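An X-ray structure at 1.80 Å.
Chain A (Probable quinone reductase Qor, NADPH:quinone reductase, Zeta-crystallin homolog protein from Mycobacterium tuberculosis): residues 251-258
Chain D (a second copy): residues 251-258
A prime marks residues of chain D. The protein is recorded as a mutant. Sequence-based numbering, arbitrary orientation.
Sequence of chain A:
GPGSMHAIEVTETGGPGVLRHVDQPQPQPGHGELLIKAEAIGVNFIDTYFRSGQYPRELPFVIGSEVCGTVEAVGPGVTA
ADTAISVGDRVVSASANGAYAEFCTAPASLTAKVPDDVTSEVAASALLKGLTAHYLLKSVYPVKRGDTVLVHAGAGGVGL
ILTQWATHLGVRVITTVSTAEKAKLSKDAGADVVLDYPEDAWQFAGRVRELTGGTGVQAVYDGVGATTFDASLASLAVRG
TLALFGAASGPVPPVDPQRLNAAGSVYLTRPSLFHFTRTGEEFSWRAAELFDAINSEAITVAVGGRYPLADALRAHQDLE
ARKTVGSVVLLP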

ATOM      1  N   PRO A 251      -2.273   6.003 -18.152  1.00 26.56           N
ATOM      2  CA  PRO A 251      -1.472   5.887 -16.926  1.00 26.04           C
ATOM      3  C   PRO A 251      -1.869   6.900 -15.851  1.00 25.83           C
ATOM      4  O   PRO A 251      -2.272   8.021 -16.172  1.00 25.69           O
ATOM      5  CB  PRO A 251      -0.050   6.162 -17.420  1.00 27.07           C
ATOM      6  CG  PRO A 251      -0.243   7.090 -18.599  1.00 26.81           C
ATOM      7  CD  PRO A 251      -1.504   6.589 -19.268  1.00 25.91           C
ATOM      8  N   VAL A 252      -1.765   6.490 -14.587  1.00 23.40           N
ATOM      9  CA  VAL A 252      -2.006   7.372 -13.448  1.00 24.31           C
ATOM     10  C   VAL A 252      -0.784   8.263 -13.204  1.00 23.48           C
ATOM     11  O   VAL A 252       0.334   7.759 -13.053  1.00 23.62           O
ATOM     12  CB  VAL A 252      -2.307   6.560 -12.167  1.00 24.04           C
ATOM     13  CG1 VAL A 252      -2.471   7.484 -10.978  1.00 22.67           C
ATOM     14  CG2 VAL A 252      -3.560   5.713 -12.359  1.00 23.36           C
ATOM     15  N   PRO A 253      -0.992   9.592 -13.176  1.00 21.78           N
ATOM     16  CA  PRO A 253       0.111  10.535 -12.937  1.00 21.46           C
ATOM     17  C   PRO A 253       0.705  10.329 -11.540  1.00 21.99           C
ATOM     18  O   PRO A 253      -0.000   9.829 -10.661  1.00 22.29           O
ATOM     19  CB  PRO A 253      -0.572  11.908 -13.031  1.00 22.34           C
ATOM     20  CG  PRO A 253      -1.818  11.662 -13.871  1.00 22.76           C
ATOM     21  CD  PRO A 253      -2.267  10.284 -13.448  1.00 22.72           C
ATOM     22  N   PRO A 254       1.985  10.688 -11.350  1.00 22.24           N
ATOM     23  CA  PRO A 254       2.671  10.564 -10.056  1.00 21.90           C
ATOM     24  C   PRO A 254       1.814  11.054  -8.883  1.00 21.76           C
ATOM     25  O   PRO A 254       1.198  12.121  -8.962  1.00 22.14           O
ATOM     26  CB  PRO A 254       3.907  11.438 -10.253  1.00 21.35           C
ATOM     27  CG  PRO A 254       4.247  11.242 -11.707  1.00 23.09           C
ATOM     28  CD  PRO A 254       2.902  11.147 -12.413  1.00 22.55           C
ATOM     29  N   VAL A 255       1.768  10.257  -7.814  1.00 20.05           N
ATOM     30  CA  VAL A 255       0.894  10.511  -6.669  1.00 19.17           C
ATOM     31  C   VAL A 255       1.678  11.042  -5.473  1.00 19.13           C
ATOM     32  O   VAL A 255       2.541  10.343  -4.940  1.00 19.35           O
ATOM     33  CB  VAL A 255       0.167   9.215  -6.240  1.00 18.88           C
ATOM     34  CG1 VAL A 255      -0.706   9.458  -5.021  1.00 19.51           C
ATOM     35  CG2 VAL A 255      -0.671   8.642  -7.410  1.00 18.91           C
ATOM     36  N   ASP A 256       1.388  12.272  -5.051  1.00 22.28           N
ATOM     37  CA  ASP A 256       1.944  12.799  -3.799  1.00 22.97           C
ATOM     38  C   ASP A 256       1.546  11.856  -2.667  1.00 21.88           C
ATOM     39  O   ASP A 256       0.357  11.688  -2.410  1.00 22.57           O
ATOM     40  CB  ASP A 256       1.361  14.188  -3.526  1.00 22.32           C
ATOM     41  CG  ASP A 256       1.918  14.842  -2.259  1.00 23.59           C
ATOM     42  OD1 ASP A 256       2.474  14.150  -1.385  1.00 23.14           O
ATOM     43  OD2 ASP A 256       1.781  16.076  -2.141  1.00 27.03           O
ATOM     44  N   PRO A 257       2.534  11.234  -1.989  1.00 19.72           N
ATOM     45  CA  PRO A 257       2.196  10.288  -0.920  1.00 19.33           C
ATOM     46  C   PRO A 257       1.331  10.902   0.169  1.00 18.71           C
ATOM     47  O   PRO A 257       0.562  10.179   0.802  1.00 18.57           O
ATOM     48  CB  PRO A 257       3.566   9.899  -0.356  1.00 19.53           C
ATOM     49  CG  PRO A 257       4.489  10.043  -1.521  1.00 20.02           C
ATOM     50  CD  PRO A 257       3.988  11.265  -2.248  1.00 19.54           C
ATOM     51  N   GLN A 258       1.433  12.212   0.382  1.00 21.00           N
ATOM     52  CA  GLN A 258       0.580  12.860   1.382  1.00 20.41           C
ATOM     53  C   GLN A 258      -0.906  12.799   1.031  1.00 20.05           C
ATOM     54  O   GLN A 258      -1.761  12.975   1.905  1.00 20.68           O
ATOM     55  CB  GLN A 258       1.026  14.304   1.662  1.00 21.21           C
ATOM     56  CG  GLN A 258       2.334  14.391   2.466  1.00 20.64           C
ATOM     57  CD  GLN A 258       2.139  14.140   3.955  1.00 21.77           C
ATOM     58  OE1 GLN A 258       1.099  13.640   4.384  1.00 21.96           O
ATOM     59  NE2 GLN A 258       3.141  14.506   4.753  1.00 21.60           N
TER
ATOM     60  N   PRO D 251       9.851  16.681   1.934  1.00 24.08           N
ATOM     61  CA  PRO D 251       8.735  15.915   1.369  1.00 24.87           C
ATOM     62  C   PRO D 251       9.170  14.975   0.254  1.00 24.77           C
ATOM     63  O   PRO D 251      10.058  15.310  -0.536  1.00 24.51           O
ATOM     64  CB  PRO D 251       7.827  16.999   0.771  1.00 24.71           C
ATOM     65  CG  PRO D 251       8.368  18.312   1.247  1.00 26.52           C
ATOM     66  CD  PRO D 251       9.815  18.089   1.514  1.00 23.47           C
ATOM     67  N   VAL D 252       8.533  13.805   0.186  1.00 20.14           N
ATOM     68  CA  VAL D 252       8.772  12.870  -0.902  1.00 19.32           C
ATOM     69  C   VAL D 252       8.043  13.366  -2.150  1.00 19.29           C
ATOM     70  O   VAL D 252       6.848  13.666  -2.088  1.00 19.54           O
ATOM     71  CB  VAL D 252       8.286  11.447  -0.534  1.00 20.17           C
ATOM     72  CG1 VAL D 252       8.363  10.513  -1.739  1.00 18.78           C
ATOM     73  CG2 VAL D 252       9.119  10.884   0.607  1.00 19.01           C
ATOM     74  N   PRO D 253       8.769  13.476  -3.275  1.00 22.42           N
ATOM     75  CA  PRO D 253       8.202  13.855  -4.583  1.00 22.84           C
ATOM     76  C   PRO D 253       7.102  12.885  -5.020  1.00 22.32           C
ATOM     77  O   PRO D 253       7.147  11.714  -4.633  1.00 22.98           O
ATOM     78  CB  PRO D 253       9.404  13.740  -5.529  1.00 22.28           C
ATOM     79  CG  PRO D 253      10.601  13.985  -4.638  1.00 23.69           C
ATOM     80  CD  PRO D 253      10.236  13.327  -3.328  1.00 21.31           C
ATOM     81  N   PRO D 254       6.118  13.366  -5.804  1.00 22.29           N
ATOM     82  CA  PRO D 254       5.041  12.495  -6.303  1.00 22.97           C
ATOM     83  C   PRO D 254       5.580  11.176  -6.872  1.00 22.07           C
ATOM     84  O   PRO D 254       6.579  11.179  -7.600  1.00 21.89           O
ATOM     85  CB  PRO D 254       4.392  13.347  -7.395  1.00 22.26           C
ATOM     86  CG  PRO D 254       4.599  14.766  -6.923  1.00 23.16           C
ATOM     87  CD  PRO D 254       5.971  14.757  -6.278  1.00 22.70           C
ATOM     88  N   VAL D 255       4.930  10.063  -6.524  1.00 19.40           N
ATOM     89  CA  VAL D 255       5.429   8.722  -6.840  1.00 19.12           C
ATOM     90  C   VAL D 255       4.628   8.077  -7.976  1.00 18.94           C
ATOM     91  O   VAL D 255       3.416   7.905  -7.855  1.00 20.00           O
ATOM     92  CB  VAL D 255       5.381   7.802  -5.587  1.00 19.14           C
ATOM     93  CG1 VAL D 255       5.792   6.377  -5.936  1.00 19.07           C
ATOM     94  CG2 VAL D 255       6.307   8.359  -4.492  1.00 18.49           C
ATOM     95  N   ASP D 256       5.304   7.747  -9.076  1.00 22.28           N
ATOM     96  CA  ASP D 256       4.672   7.033 -10.192  1.00 22.71           C
ATOM     97  C   ASP D 256       4.250   5.676  -9.658  1.00 21.32           C
ATOM     98  O   ASP D 256       5.096   4.909  -9.228  1.00 21.71           O
ATOM     99  CB  ASP D 256       5.676   6.854 -11.336  1.00 22.29           C
ATOM    100  CG  ASP D 256       5.099   6.086 -12.532  1.00 23.16           C
ATOM    101  OD1 ASP D 256       3.983   5.530 -12.445  1.00 23.47           O
ATOM    102  OD2 ASP D 256       5.783   6.030 -13.575  1.00 25.65           O
ATOM    103  N   PRO D 257       2.939   5.382  -9.670  1.00 20.16           N
ATOM    104  CA  PRO D 257       2.473   4.110  -9.103  1.00 21.28           C
ATOM    105  C   PRO D 257       3.131   2.884  -9.734  1.00 19.83           C
ATOM    106  O   PRO D 257       3.236   1.842  -9.078  1.00 20.50           O
ATOM    107  CB  PRO D 257       0.977   4.122  -9.413  1.00 21.29           C
ATOM    108  CG  PRO D 257       0.621   5.591  -9.459  1.00 20.99           C
ATOM    109  CD  PRO D 257       1.815   6.231 -10.118  1.00 21.56           C
ATOM    110  N   GLN D 258       3.573   2.997 -10.984  1.00 20.99           N
ATOM    111  CA  GLN D 258       4.245   1.875 -11.618  1.00 20.99           C
ATOM    112  C   GLN D 258       5.579   1.543 -10.943  1.00 20.63           C
ATOM    113  O   GLN D 258       6.097   0.451 -11.125  1.00 20.37           O
ATOM    114  CB  GLN D 258       4.419   2.094 -13.134  1.00 21.52           C
ATOM    115  CG  GLN D 258       3.115   1.998 -13.952  1.00 22.59           C
ATOM    116  CD  GLN D 258       2.582   0.572 -14.130  1.00 23.09           C
ATOM    117  OE1 GLN D 258       2.950  -0.352 -13.398  1.00 23.15           O
ATOM    118  NE2 GLN D 258       1.714   0.390 -15.124  1.00 23.17           N
TER
HETATM  119  O   HOH W   1       1.634   5.404 -13.557  1.00 30.02           O
HETATM  120  O   HOH W   2       4.957  13.792   0.000  1.00 28.28           O

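The two copies of the stretch meet as extended segments that run in roughly opposite directions, their end-to-end vectors 148° apart, and the contact repeats itself almost exactly from one chain to the other. At its centre lies a single antiparallel bridge between Val255 and Val255′. Val255 N donates to Val255′ O at 2.9 Å, and Val255′ N returns the bond to Val255 O, also at 2.9 Å; both are nearly linear. Proline nitrogens carry no hydrogen, so Pro253, Pro254 and Pro257 cannot donate to extend such a ladder. Beside the bridge, the Pro254 CA–Val255′ O distance of 3.5 Å and the Pro254′ CA–Val255 O distance of 3.6 Å mark CA-H...O contacts, so each Val255 carbonyl meets both an amide and a weaker carbon donor.

The two Pro254 rings touch directly, Pro254 CB lying 3.5 Å from Pro254′ CB. Pro257 points toward the partner chain and packs against two valines: its CG is 3.9 Å from Val252′ CG1 and 3.9 Å from Val255′ CG2. The reciprocal contacts place Pro257′ CG 3.9 Å from both Val252 CG1 and Val255 CG2. These valines, all in the t rotamer, and the rings of Pro257 and Pro257′ are buried, and their side chains meet through apolar carbon atoms.

Asp256 and Asp256′ make their polar link across the contact through water. Water 1 donates to Val252 O (2.7 Å) and Asp256′ OD1 (2.6 Å), while water 2 donates to Val252′ O (2.8 Å) and Asp256 OD1 (2.9 Å), spanning acceptors that could not bond to each other directly. The same carboxylate oxygens cap the turns that follow: Gln258 N donates to Asp256 OD1 at 2.8 Å and Gln258′ N to Asp256′ OD1 at 3.0 Å. Each aspartate thus joins its own chain's turn to the partner's backbone.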